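Long-range contacts in DNA polymerase beta (Leishmania infantum, PDB 4P4M), which catalyses template-directed addition of deoxynucleotides to a DNA primer end as a family X polymerase and probably serves in base excision repair: residues Q103-F107 / Q140-I145; K231-A235 / M247-P251; G240-Y244 / D273-I277. All coordinates share one frame; numbering follows the deposited sequence. Where two conformers were deposited one is given.

Overall arrangement
All three contacts lie in the DNA polymerase core. Interaction 1, in the fingers, where the loop after helix 93-101 meets helix 139-146, closes before the two palm contacts open. Interactions 2 and 3 alternate their segments along the chain and share strand 243-248, paired with strand 233-236 in one and with strand 270-277 in the other, so both belong to the palm sheet. The centre of interaction 2 lies about 17 Å from the centres of both others, which are about 20 Å from each other. Val-143 packs on Ala-235 and Met-247, joining fingers to palm. Interactions 1 and 3 grip DNA backbone phosphates, while the nearest atom of interaction 2 is about 9 Å from the DNA.

Interaction 1 (Q103-F107 / Q140-I145); sequences QVHGF and QQRVGI. With NA (sodium ion), chain F; nucleotides of chain B.
Gln-141 lies flat across Phe-107, its amide plane only 9° from that of the ring. Its CB sits 3.6 Å from Phe-107 CE1, and its CG rides over the ring face in a CH-pi contact, 4.0 Å from the centroid. Further out, CD remains above the ring while NE2 donates to Gly-106 O at 3.1 Å, nearly straight at 165°. The carbonyl oxygen lies in the plane of the Gln-141 amide, but NE2 approaches it from above the carbonyl plane. Gln-141 CG stands beside its own backbone N (chi1 -78°), and the extended chain beyond it spans both ring and carbonyl. Ile-145 CD1 meets Phe-107 CZ obliquely, and its CG1 packs on Val-104 CG1. The backbones approach closely at two glycines, Gly-144 of the helix against His-105 and Gly-106 of the loop against Gln-141; a water bridges His-105 N and Gly-144 O.

The type II turn from Val-104 to Phe-107 directs Gly-106 N at the phosphate of DT4 of chain B, donating to OP1 at 2.7 Å. Val-104 O, Phe-107 O and the same OP1 bind a sodium ion, with two waters and Thr-102 O completing the site. Such a hairpin turn, clasping a DNA backbone phosphate through a peptide N-H and a monovalent cation, is characteristic of the helix-hairpin-helix motif in family X polymerases.

Interaction 2 (K231-A235 / M247-P251); sequences KYLEA and MGRLP
Arg-249 grips the carboxylate of Glu-234 side-on in a two-pronged salt bridge: NE gives a nearly straight bond to OE1 at 2.8 Å, and NH2 reaches OE2 at 3.0 Å. Both oxygens lie near the guanidinium plane and are approached on their syn sides, yet the two flat groups are turned 39° from each other. Glu-234 CG sits between its backbone N and carbonyl carbon (chi1 60°), which turns the acid toward the neighbouring segment, where Arg-249 lies; a bend at chi3 of Arg-249 (-55°) brings NE and NH2 round to meet it. Tyr-147 OH also bonds Glu-234 OE2, and Arg-249 NH1 bonds Tyr-267 O, so both charged ends have second partners.

Beneath the ion pair, the backbones are joined by Glu-234 N to Met-247 O and Arg-249 N to Tyr-232 O, each 2.9 Å. Leu-233 and Gly-248 form the non-hydrogen-bonded pair between these links, with CA atoms 4.3 Å apart. Where the strands part, a water donates to Lys-231 O and Arg-249 O.

On the far side from the salt bridge, the Tyr-232 ring covers the opposite strand. Gly-248 CA lies over its face, 4.2 Å from the centroid, and Leu-250 CD2 touches CE1. The hydroxyl continues to His-163, bonding its ND1, while Tyr-166 stacks on the ring. Tyr-232 thereby ties the helix 157-175 to the antiparallel edge of the palm sheet, just after the Schellman motif at Lys-231 ends helix 219-229.

Interaction 3 (G240-Y244 / D273-I277); sequences GPLKY and DIRLI. With nucleotides of chain C; nucleotides of chain B.
Two basic side chains, Lys-243 and Arg-275 (in the conformer given), pack by their aliphatic parts across a non-hydrogen-bonded strand pair, with Lys-243 CB 3.5 Å from Arg-275 CD. DNA occupies the same side of the sheet. Bends at chi2 (-77°) and chi3 (-55°) fold Arg-275 back so that it crosses the lysine obliquely, and its guanidinium lies with one face toward the sugar of DC4 of chain C. NH2 makes a salt bridge with Glu-312. Lys-243 is instead extended throughout, running past that sugar until NZ makes a weak bond to O2 of the DC4 base. Both basic groups lie beside the DNA backbone, whose negative charge probably suits them there.

The turn before strand 243-248 holds the next phosphate. Leu-242 N and Lys-243 N both donate to OP1 of DT5 of chain C, each at 2.9 Å, the latter more bent at 138°. Two peptide N-H groups thus converge on one oxygen, while Leu-242 CD1 faces the phosphate of DC4.

Behind this surface, three backbone bonds of 2.9 Å join the antiparallel strands: Leu-276 N to Leu-242 O, then Tyr-244 N to Ile-274 O and Ile-274 N to Tyr-244 O. On the face away from the two basic residues, Tyr-244 CD2 touches Ile-274 CD1 at 4.1 Å, under helix 219-229. Beyond the Leu-276 N to Leu-242 O bond, Leu-276 CD2 reaches Pro-241 O.

Asp-273 OD2 approaches C5' of DA5 of chain B, 3.2 Å away, and lies close to OD2 of Asp-196. Three carboxylates on adjacent strands are the hallmark of the nucleotidyltransferase palm active site; Asp-273 is placed as the third of family X polymerases, though the magnesium ion here is bound by Asp-196 and Asp-198.

Interaction 1 (Q103-F107 / Q140-I145)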
loop_
_atom_site.group_PDB
_atom_site.type_symbol
_atom_site.label_atom_id
_atom_site.label_comp_id
_atom_site.label_asym_id
_atom_site.label_seq_id
_atom_site.Cartn_x
_atom_site.Cartn_y
_atom_site.Cartn_z
ATOM N N GLN A 103 12.105 -9.462 -12.248
ATOM C CA GLN A 103 10.912 -10.184 -11.812
ATOM C C GLN A 103 10.896 -10.324 -10.289
ATOM O O GLN A 103 9.835 -10.498 -9.687
ATOM C CB GLN A 103 10.831 -11.570 -12.457
ATOM C CG GLN A 103 10.584 -11.564 -13.952
ATOM C CD GLN A 103 10.400 -12.965 -14.509
ATOM O OE1 GLN A 103 9.287 -13.371 -14.844
ATOM N NE2 GLN A 103 11.493 -13.714 -14.604
ATOM N N VAL A 104 12.074 -10.245 -9.670
ATOM C CA VAL A 104 12.180 -10.356 -8.214
ATOM C C VAL A 104 11.837 -9.048 -7.499
ATOM O O VAL A 104 12.347 -7.998 -7.853
ATOM C CB VAL A 104 13.583 -10.780 -7.778
ATOM C CG1 VAL A 104 13.609 -11.011 -6.267
ATOM C CG2 VAL A 104 14.016 -12.025 -8.530
ATOM N N HIS A 105 10.982 -9.127 -6.482
ATOM C CA HIS A 105 10.574 -7.972 -5.678
ATOM C C HIS A 105 11.790 -7.292 -5.048
ATOM O O HIS A 105 12.581 -7.954 -4.355
ATOM C CB HIS A 105 9.604 -8.451 -4.581
ATOM C CG HIS A 105 8.828 -7.355 -3.916
ATOM N ND1 HIS A 105 7.549 -6.938 -4.081
ATOM C CD2 HIS A 105 9.353 -6.570 -2.912
ATOM C CE1 HIS A 105 7.338 -5.907 -3.198
ATOM N NE2 HIS A 105 8.445 -5.704 -2.505
ATOM N N GLY A 106 11.943 -5.989 -5.275
ATOM C CA GLY A 106 13.065 -5.242 -4.733
ATOM C C GLY A 106 14.189 -4.990 -5.731
ATOM O O GLY A 106 15.107 -4.206 -5.466
ATOM N N PHE A 107 14.134 -5.657 -6.878
ATOM C CA PHE A 107 15.154 -5.457 -7.907
ATOM C C PHE A 107 14.592 -4.665 -9.074
ATOM O O PHE A 107 13.666 -5.105 -9.731
ATOM C CB PHE A 107 15.719 -6.799 -8.396
ATOM C CG PHE A 107 16.549 -7.509 -7.373
ATOM C CD1 PHE A 107 15.951 -8.279 -6.390
ATOM C CD2 PHE A 107 17.930 -7.394 -7.380
ATOM C CE1 PHE A 107 16.718 -8.927 -5.434
ATOM C CE2 PHE A 107 18.700 -8.040 -6.432
ATOM C CZ PHE A 107 18.093 -8.807 -5.459
ATOM N N GLN A 140 15.472 -5.940 2.343
ATOM C CA GLN A 140 14.242 -5.989 1.543
ATOM C C GLN A 140 14.339 -6.869 0.283
ATOM O O GLN A 140 13.374 -7.541 -0.108
ATOM C CB GLN A 140 13.810 -4.587 1.125
ATOM C CG GLN A 140 12.628 -4.614 0.159
ATOM C CD GLN A 140 11.970 -3.256 -0.024
ATOM O OE1 GLN A 140 12.459 -2.237 0.474
ATOM N NE2 GLN A 140 10.850 -3.237 -0.748
ATOM N N GLN A 141 15.490 -6.827 -0.379
ATOM C CA GLN A 141 15.713 -7.670 -1.550
ATOM C C GLN A 141 15.757 -9.127 -1.119
ATOM O O GLN A 141 15.332 -10.026 -1.858
ATOM C CB GLN A 141 17.010 -7.257 -2.271
ATOM C CG GLN A 141 16.827 -6.007 -3.127
ATOM C CD GLN A 141 18.136 -5.341 -3.534
ATOM O OE1 GLN A 141 19.198 -5.636 -2.992
ATOM N NE2 GLN A 141 18.052 -4.426 -4.491
ATOM N N ARG A 142 16.262 -9.362 0.090
ATOM C CA ARG A 142 16.390 -10.723 0.598
ATOM C C ARG A 142 15.029 -11.371 0.832
ATOM O O ARG A 142 14.873 -12.583 0.657
ATOM C CB ARG A 142 17.249 -10.762 1.865
ATOM C CG ARG A 142 18.681 -10.303 1.624
ATOM C CD ARG A 142 19.625 -10.675 2.757
ATOM N NE ARG A 142 20.928 -10.035 2.578
ATOM C CZ ARG A 142 21.926 -10.546 1.862
ATOM N NH1 ARG A 142 21.786 -11.717 1.255
ATOM N NH2 ARG A 142 23.071 -9.883 1.755
ATOM N N VAL A 143 14.046 -10.567 1.231
ATOM C CA VAL A 143 12.686 -11.075 1.388
ATOM C C VAL A 143 12.081 -11.435 0.034
ATOM O O VAL A 143 11.417 -12.464 -0.107
ATOM C CB VAL A 143 11.774 -10.064 2.141
ATOM C CG1 VAL A 143 10.327 -10.525 2.114
ATOM C CG2 VAL A 143 12.263 -9.882 3.573
ATOM N N GLY A 144 12.319 -10.601 -0.974
ATOM C CA GLY A 144 11.809 -10.882 -2.308
ATOM C C GLY A 144 12.343 -12.190 -2.867
ATOM O O GLY A 144 11.647 -12.935 -3.569
ATOM N N ILE A 145 13.601 -12.476 -2.549
ATOM C CA ILE A 145 14.234 -13.710 -2.980
ATOM C C ILE A 145 13.701 -14.920 -2.216
ATOM O O ILE A 145 13.302 -15.923 -2.815
ATOM C CB ILE A 145 15.758 -13.616 -2.812
ATOM C CG1 ILE A 145 16.331 -12.637 -3.843
ATOM C CG2 ILE A 145 16.391 -15.004 -2.916
ATOM C CD1 ILE A 145 17.738 -12.141 -3.516
HETATM NA NA NA F . 11.231 -6.080 -9.398
ATOM P P DT B 4 10.671 -3.231 -7.514
ATOM O OP1 DT B 4 10.702 -4.682 -7.258
ATOM O OP2 DT B 4 10.585 -2.689 -8.886
ATOM O "O5'" DT B 4 9.437 -2.675 -6.661
ATOM C "C5'" DT B 4 9.446 -2.874 -5.256
ATOM C "C4'" DT B 4 8.304 -2.125 -4.592
ATOM O "O4'" DT B 4 8.485 -0.690 -4.739
ATOM C "C3'" DT B 4 6.928 -2.466 -5.147
ATOM O "O3'" DT B 4 6.204 -2.935 -4.042
ATOM C "C2'" DT B 4 6.384 -1.151 -5.712
ATOM C "C1'" DT B 4 7.237 -0.085 -5.024
ATOM N N1 DT B 4 7.436 1.152 -5.855
ATOM C C2 DT B 4 7.066 2.380 -5.338
ATOM O O2 DT B 4 6.583 2.525 -4.233
ATOM N N3 DT B 4 7.280 3.446 -6.168
ATOM C C4 DT B 4 7.808 3.420 -7.438
ATOM O O4 DT B 4 7.947 4.448 -8.096
ATOM C C5 DT B 4 8.180 2.109 -7.925
ATOM C C7 DT B 4 8.771 1.952 -9.299
ATOM C C6 DT B 4 7.978 1.055 -7.122
ATOM P P DG B 3 16.512 -0.146 -8.901
ATOM O OP1 DG B 3 17.329 -1.362 -8.725
ATOM O OP2 DG B 3 16.257 0.406 -10.247
ATOM O "O5'" DG B 3 15.090 -0.403 -8.207
ATOM C "C5'" DG B 3 15.045 -0.965 -6.899
ATOM C "C4'" DG B 3 13.631 -0.892 -6.336
ATOM O "O4'" DG B 3 13.322 0.487 -5.983
ATOM C "C3'" DG B 3 12.525 -1.354 -7.287
ATOM O "O3'" DG B 3 11.951 -2.582 -6.797
ATOM C "C2'" DG B 3 11.525 -0.193 -7.308
ATOM C "C1'" DG B 3 11.922 0.629 -6.082
ATOM N N9 DG B 3 11.534 2.042 -6.178
ATOM C C8 DG B 3 11.728 2.916 -7.227
ATOM N N7 DG B 3 11.254 4.121 -7.007
ATOM C C5 DG B 3 10.710 4.037 -5.733
ATOM C C6 DG B 3 10.048 5.023 -4.963
ATOM O O6 DG B 3 9.813 6.193 -5.286
ATOM N N1 DG B 3 9.642 4.528 -3.719
ATOM C C2 DG B 3 9.858 3.236 -3.285
ATOM N N2 DG B 3 9.404 2.935 -2.060
ATOM N N3 DG B 3 10.481 2.298 -4.000
ATOM C C4 DG B 3 10.871 2.770 -5.211
HETATM O O HOH W 1 10.070 -11.657 -5.465
HETATM O O HOH W 2 9.047 -7.050 -9.017
HETATM O O HOH W 3 10.160 -4.501 -10.900
#

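Interaction 2 (K231-A235 / M247-P251)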
loop_
_atom_site.group_PDB
_atom_site.type_symbol
_atom_site.label_atom_id
_atom_site.label_comp_id
_atom_site.label_asym_id
_atom_site.label_seq_id
_atom_site.Cartn_x
_atom_site.Cartn_y
_atom_site.Cartn_z
ATOM N N LYS A 231 2.485 -14.655 14.907
ATOM C CA LYS A 231 3.084 -15.360 13.770
ATOM C C LYS A 231 2.293 -15.195 12.462
ATOM O O LYS A 231 2.429 -16.008 11.536
ATOM C CB LYS A 231 3.304 -16.847 14.078
ATOM C CG LYS A 231 4.052 -17.119 15.380
ATOM C CD LYS A 231 5.384 -16.407 15.416
ATOM C CE LYS A 231 6.071 -16.604 16.764
ATOM N NZ LYS A 231 7.387 -15.903 16.840
ATOM N N TYR A 232 1.472 -14.151 12.391
ATOM C CA TYR A 232 0.825 -13.785 11.123
ATOM C C TYR A 232 1.843 -13.064 10.236
ATOM O O TYR A 232 2.166 -13.543 9.148
ATOM C CB TYR A 232 -0.412 -12.908 11.368
ATOM C CG TYR A 232 -1.063 -12.365 10.099
ATOM C CD1 TYR A 232 -1.899 -13.164 9.321
ATOM C CD2 TYR A 232 -0.854 -11.050 9.698
ATOM C CE1 TYR A 232 -2.517 -12.660 8.145
ATOM C CE2 TYR A 232 -1.450 -10.538 8.526
ATOM C CZ TYR A 232 -2.278 -11.344 7.763
ATOM O OH TYR A 232 -2.866 -10.818 6.628
ATOM N N LEU A 233 2.368 -11.925 10.703
ATOM C CA LEU A 233 3.460 -11.251 9.990
ATOM C C LEU A 233 4.772 -11.993 10.261
ATOM O O LEU A 233 5.161 -12.165 11.419
ATOM C CB LEU A 233 3.585 -9.768 10.398
ATOM C CG LEU A 233 2.419 -8.851 9.979
ATOM C CD1 LEU A 233 2.699 -7.383 10.374
ATOM C CD2 LEU A 233 2.130 -8.963 8.469
ATOM N N GLU A 234 5.446 -12.446 9.204
ATOM C CA GLU A 234 6.642 -13.265 9.387
ATOM C C GLU A 234 7.909 -12.718 8.734
ATOM O O GLU A 234 9.004 -13.242 8.962
ATOM C CB GLU A 234 6.382 -14.733 8.991
ATOM C CG GLU A 234 5.950 -14.960 7.557
ATOM C CD GLU A 234 5.839 -16.453 7.206
ATOM O OE1 GLU A 234 4.932 -17.142 7.718
ATOM O OE2 GLU A 234 6.672 -16.935 6.419
ATOM N N ALA A 235 7.773 -11.668 7.927
ATOM C CA ALA A 235 8.944 -11.023 7.329
ATOM C C ALA A 235 8.606 -9.586 6.964
ATOM O O ALA A 235 7.462 -9.297 6.606
ATOM C CB ALA A 235 9.418 -11.805 6.079
ATOM N N MET A 247 5.257 -9.788 4.766
ATOM C CA MET A 247 4.627 -11.046 4.375
ATOM C C MET A 247 3.763 -11.521 5.540
ATOM O O MET A 247 4.250 -11.650 6.670
ATOM C CB MET A 247 5.679 -12.122 4.063
ATOM C CG MET A 247 6.666 -11.770 2.943
ATOM S SD MET A 247 5.892 -11.487 1.330
ATOM C CE MET A 247 5.093 -13.080 1.068
ATOM N N GLY A 248 2.485 -11.754 5.261
ATOM C CA GLY A 248 1.545 -12.249 6.252
ATOM C C GLY A 248 0.938 -13.588 5.844
ATOM O O GLY A 248 0.569 -13.792 4.688
ATOM N N ARG A 249 0.833 -14.504 6.796
ATOM C CA ARG A 249 0.330 -15.854 6.512
ATOM C C ARG A 249 -0.749 -16.227 7.522
ATOM O O ARG A 249 -0.491 -16.204 8.728
ATOM C CB ARG A 249 1.480 -16.862 6.606
ATOM C CG ARG A 249 1.123 -18.294 6.172
ATOM C CD ARG A 249 2.179 -19.319 6.618
ATOM N NE ARG A 249 3.551 -19.019 6.192
ATOM C CZ ARG A 249 4.156 -19.529 5.118
ATOM N NH1 ARG A 249 3.514 -20.360 4.295
ATOM N NH2 ARG A 249 5.415 -19.193 4.852
ATOM N N LEU A 250 -1.951 -16.559 7.050
ATOM C CA LEU A 250 -3.014 -17.012 7.950
ATOM C C LEU A 250 -2.574 -18.294 8.679
ATOM O O LEU A 250 -1.887 -19.136 8.107
ATOM C CB LEU A 250 -4.317 -17.276 7.175
ATOM C CG LEU A 250 -5.040 -16.083 6.526
ATOM C CD1 LEU A 250 -5.960 -16.557 5.411
ATOM C CD2 LEU A 250 -5.826 -15.247 7.559
ATOM N N PRO A 251 -2.954 -18.436 9.960
ATOM C CA PRO A 251 -2.600 -19.662 10.681
ATOM C C PRO A 251 -3.321 -20.877 10.090
ATOM O O PRO A 251 -4.375 -20.717 9.456
ATOM C CB PRO A 251 -3.085 -19.385 12.117
ATOM C CG PRO A 251 -4.132 -18.361 11.974
ATOM C CD PRO A 251 -3.722 -17.498 10.797
HETATM O O HOH W 4 0.459 -17.948 10.641
#

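Interaction 3 (G240-Y244 / D273-I277)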
loop_
_atom_site.group_PDB
_atom_site.type_symbol
_atom_site.label_atom_id
_atom_site.label_comp_id
_atom_site.label_asym_id
_atom_site.label_seq_id
_atom_site.Cartn_x
_atom_site.Cartn_y
_atom_site.Cartn_z
ATOM N N GLY A 240 7.835 2.189 8.171
ATOM C CA GLY A 240 7.981 3.505 8.776
ATOM C C GLY A 240 6.705 3.814 9.550
ATOM O O GLY A 240 5.876 2.928 9.756
ATOM N N PRO A 241 6.533 5.071 9.979
ATOM C CA PRO A 241 5.356 5.387 10.806
ATOM C C PRO A 241 4.029 5.461 10.037
ATOM O O PRO A 241 2.976 5.469 10.683
ATOM C CB PRO A 241 5.700 6.760 11.407
ATOM C CG PRO A 241 6.733 7.343 10.526
ATOM C CD PRO A 241 7.467 6.204 9.852
ATOM N N LEU A 242 4.078 5.524 8.705
ATOM C CA LEU A 242 2.865 5.622 7.886
ATOM C C LEU A 242 2.550 4.367 7.063
ATOM O O LEU A 242 1.379 4.107 6.735
ATOM C CB LEU A 242 3.000 6.788 6.899
ATOM C CG LEU A 242 3.045 8.196 7.487
ATOM C CD1 LEU A 242 3.590 9.177 6.451
ATOM C CD2 LEU A 242 1.650 8.605 7.966
ATOM N N LYS A 243 3.594 3.617 6.706
ATOM C CA LYS A 243 3.463 2.525 5.746
ATOM C C LYS A 243 4.267 1.287 6.159
ATOM O O LYS A 243 5.459 1.377 6.484
ATOM C CB LYS A 243 3.895 3.014 4.356
ATOM C CG LYS A 243 3.991 1.946 3.247
ATOM C CD LYS A 243 4.416 2.679 1.965
ATOM C CE LYS A 243 4.938 1.792 0.872
ATOM N NZ LYS A 243 5.641 2.625 -0.169
ATOM N N TYR A 244 3.603 0.134 6.145
ATOM C CA TYR A 244 4.252 -1.145 6.428
ATOM C C TYR A 244 4.101 -2.058 5.199
ATOM O O TYR A 244 3.020 -2.128 4.613
ATOM C CB TYR A 244 3.616 -1.833 7.654
ATOM C CG TYR A 244 4.102 -3.268 7.800
ATOM C CD1 TYR A 244 5.279 -3.560 8.490
ATOM C CD2 TYR A 244 3.408 -4.318 7.214
ATOM C CE1 TYR A 244 5.737 -4.866 8.598
ATOM C CE2 TYR A 244 3.864 -5.630 7.315
ATOM C CZ TYR A 244 5.029 -5.892 8.010
ATOM O OH TYR A 244 5.482 -7.196 8.108
ATOM N N ASP A 273 0.253 -4.982 2.716
ATOM C CA ASP A 273 0.610 -3.562 2.824
ATOM C C ASP A 273 -0.388 -2.872 3.755
ATOM O O ASP A 273 -1.596 -2.993 3.556
ATOM C CB ASP A 273 0.553 -2.881 1.436
ATOM C CG ASP A 273 1.651 -3.352 0.487
ATOM O OD1 ASP A 273 2.577 -4.084 0.910
ATOM O OD2 ASP A 273 1.598 -2.960 -0.697
ATOM N N ILE A 274 0.099 -2.165 4.779
ATOM C CA ILE A 274 -0.803 -1.434 5.687
ATOM C C ILE A 274 -0.466 0.065 5.660
ATOM O O ILE A 274 0.698 0.426 5.815
ATOM C CB ILE A 274 -0.688 -1.968 7.148
ATOM C CG1 ILE A 274 -0.853 -3.495 7.186
ATOM C CG2 ILE A 274 -1.691 -1.247 8.089
ATOM C CD1 ILE A 274 -0.454 -4.155 8.523
ATOM N N ARG A 275 -1.462 0.925 5.414
ATOM C CA ARG A 275 -1.235 2.376 5.441
ATOM C C ARG A 275 -2.063 3.000 6.562
ATOM O O ARG A 275 -3.265 2.750 6.679
ATOM C CB ARG A 275 -1.576 3.058 4.095
ATOM C CG ARG A 275 -0.544 2.903 2.946
ATOM C CD ARG A 275 0.702 3.813 3.078
ATOM N NE ARG A 275 0.383 5.239 3.220
ATOM C CZ ARG A 275 0.593 6.150 2.269
ATOM N NH1 ARG A 275 1.136 5.776 1.123
ATOM N NH2 ARG A 275 0.271 7.433 2.466
ATOM N N LEU A 276 -1.407 3.808 7.395
ATOM C CA LEU A 276 -2.073 4.508 8.497
ATOM C C LEU A 276 -2.512 5.899 8.010
ATOM O O LEU A 276 -1.685 6.667 7.512
ATOM C CB LEU A 276 -1.108 4.652 9.691
ATOM C CG LEU A 276 -1.603 5.459 10.905
ATOM C CD1 LEU A 276 -2.856 4.849 11.569
ATOM C CD2 LEU A 276 -0.462 5.642 11.954
ATOM N N ILE A 277 -3.802 6.209 8.145
ATOM C CA ILE A 277 -4.402 7.394 7.501
ATOM C C ILE A 277 -5.250 8.176 8.509
ATOM O O ILE A 277 -5.977 7.569 9.298
ATOM C CB ILE A 277 -5.318 6.967 6.311
ATOM C CG1 ILE A 277 -4.511 6.268 5.205
ATOM C CG2 ILE A 277 -6.116 8.178 5.736
ATOM C CD1 ILE A 277 -3.465 7.157 4.509
ATOM P P DT C 5 6.813 5.912 5.699
ATOM O OP1 DT C 5 6.137 5.103 6.738
ATOM O OP2 DT C 5 7.302 7.289 6.007
ATOM O "O5'" DT C 5 8.074 5.070 5.160
ATOM C "C5'" DT C 5 7.900 3.668 4.856
ATOM C "C4'" DT C 5 9.193 3.066 4.291
ATOM O "O4'" DT C 5 9.461 3.688 3.001
ATOM C "C3'" DT C 5 10.485 3.175 5.118
ATOM O "O3'" DT C 5 11.018 1.840 5.129
ATOM C "C2'" DT C 5 11.325 4.196 4.342
ATOM C "C1'" DT C 5 10.859 3.941 2.913
ATOM N N1 DT C 5 10.986 5.055 1.909
ATOM C C2 DT C 5 11.504 4.740 0.670
ATOM O O2 DT C 5 11.900 3.627 0.381
ATOM N N3 DT C 5 11.570 5.776 -0.221
ATOM C C4 DT C 5 11.160 7.074 0.008
ATOM O O4 DT C 5 11.257 7.933 -0.863
ATOM C C5 DT C 5 10.615 7.346 1.320
ATOM C C7 DT C 5 10.151 8.735 1.650
ATOM C C6 DT C 5 10.549 6.337 2.209
ATOM P P DC C 4 4.015 10.658 1.778
ATOM O OP1 DC C 4 3.235 10.963 2.999
ATOM O OP2 DC C 4 5.097 11.570 1.339
ATOM O "O5'" DC C 4 4.666 9.207 1.938
ATOM C "C5'" DC C 4 3.843 8.066 2.203
ATOM C "C4'" DC C 4 4.697 6.864 2.566
ATOM O "O4'" DC C 4 5.310 6.355 1.347
ATOM C "C3'" DC C 4 5.826 7.123 3.562
ATOM O "O3'" DC C 4 5.838 5.984 4.428
ATOM C "C2'" DC C 4 7.067 7.249 2.669
ATOM C "C1'" DC C 4 6.716 6.379 1.452
ATOM N N1 DC C 4 7.233 6.895 0.131
ATOM C C2 DC C 4 7.849 5.991 -0.737
ATOM O O2 DC C 4 7.949 4.810 -0.379
ATOM N N3 DC C 4 8.326 6.428 -1.934
ATOM C C4 DC C 4 8.192 7.713 -2.270
ATOM N N4 DC C 4 8.677 8.087 -3.466
ATOM C C5 DC C 4 7.568 8.661 -1.396
ATOM C C6 DC C 4 7.098 8.217 -0.216
ATOM P P DA B 5 4.625 -3.205 -4.147
ATOM O OP1 DA B 5 4.300 -4.330 -3.245
ATOM O OP2 DA B 5 4.270 -3.305 -5.574
ATOM O "O5'" DA B 5 3.992 -1.898 -3.505
ATOM C "C5'" DA B 5 2.616 -1.692 -3.447
ATOM C "C4'" DA B 5 2.344 -0.433 -2.652
ATOM O "O4'" DA B 5 3.105 0.675 -3.205
ATOM C "C3'" DA B 5 0.887 -0.005 -2.744
ATOM O "O3'" DA B 5 0.551 0.838 -1.630
ATOM C "C2'" DA B 5 0.923 0.729 -4.086
ATOM C "C1'" DA B 5 2.206 1.532 -3.905
ATOM N N9 DA B 5 2.859 2.059 -5.113
ATOM C C8 DA B 5 3.651 1.403 -6.016
ATOM N N7 DA B 5 4.123 2.174 -6.975
ATOM C C5 DA B 5 3.611 3.431 -6.682
ATOM C C6 DA B 5 3.731 4.695 -7.311
ATOM N N6 DA B 5 4.439 4.916 -8.428
ATOM N N1 DA B 5 3.085 5.740 -6.744
ATOM C C2 DA B 5 2.377 5.523 -5.629
ATOM N N3 DA B 5 2.191 4.386 -4.955
ATOM C C4 DA B 5 2.838 3.370 -5.534
#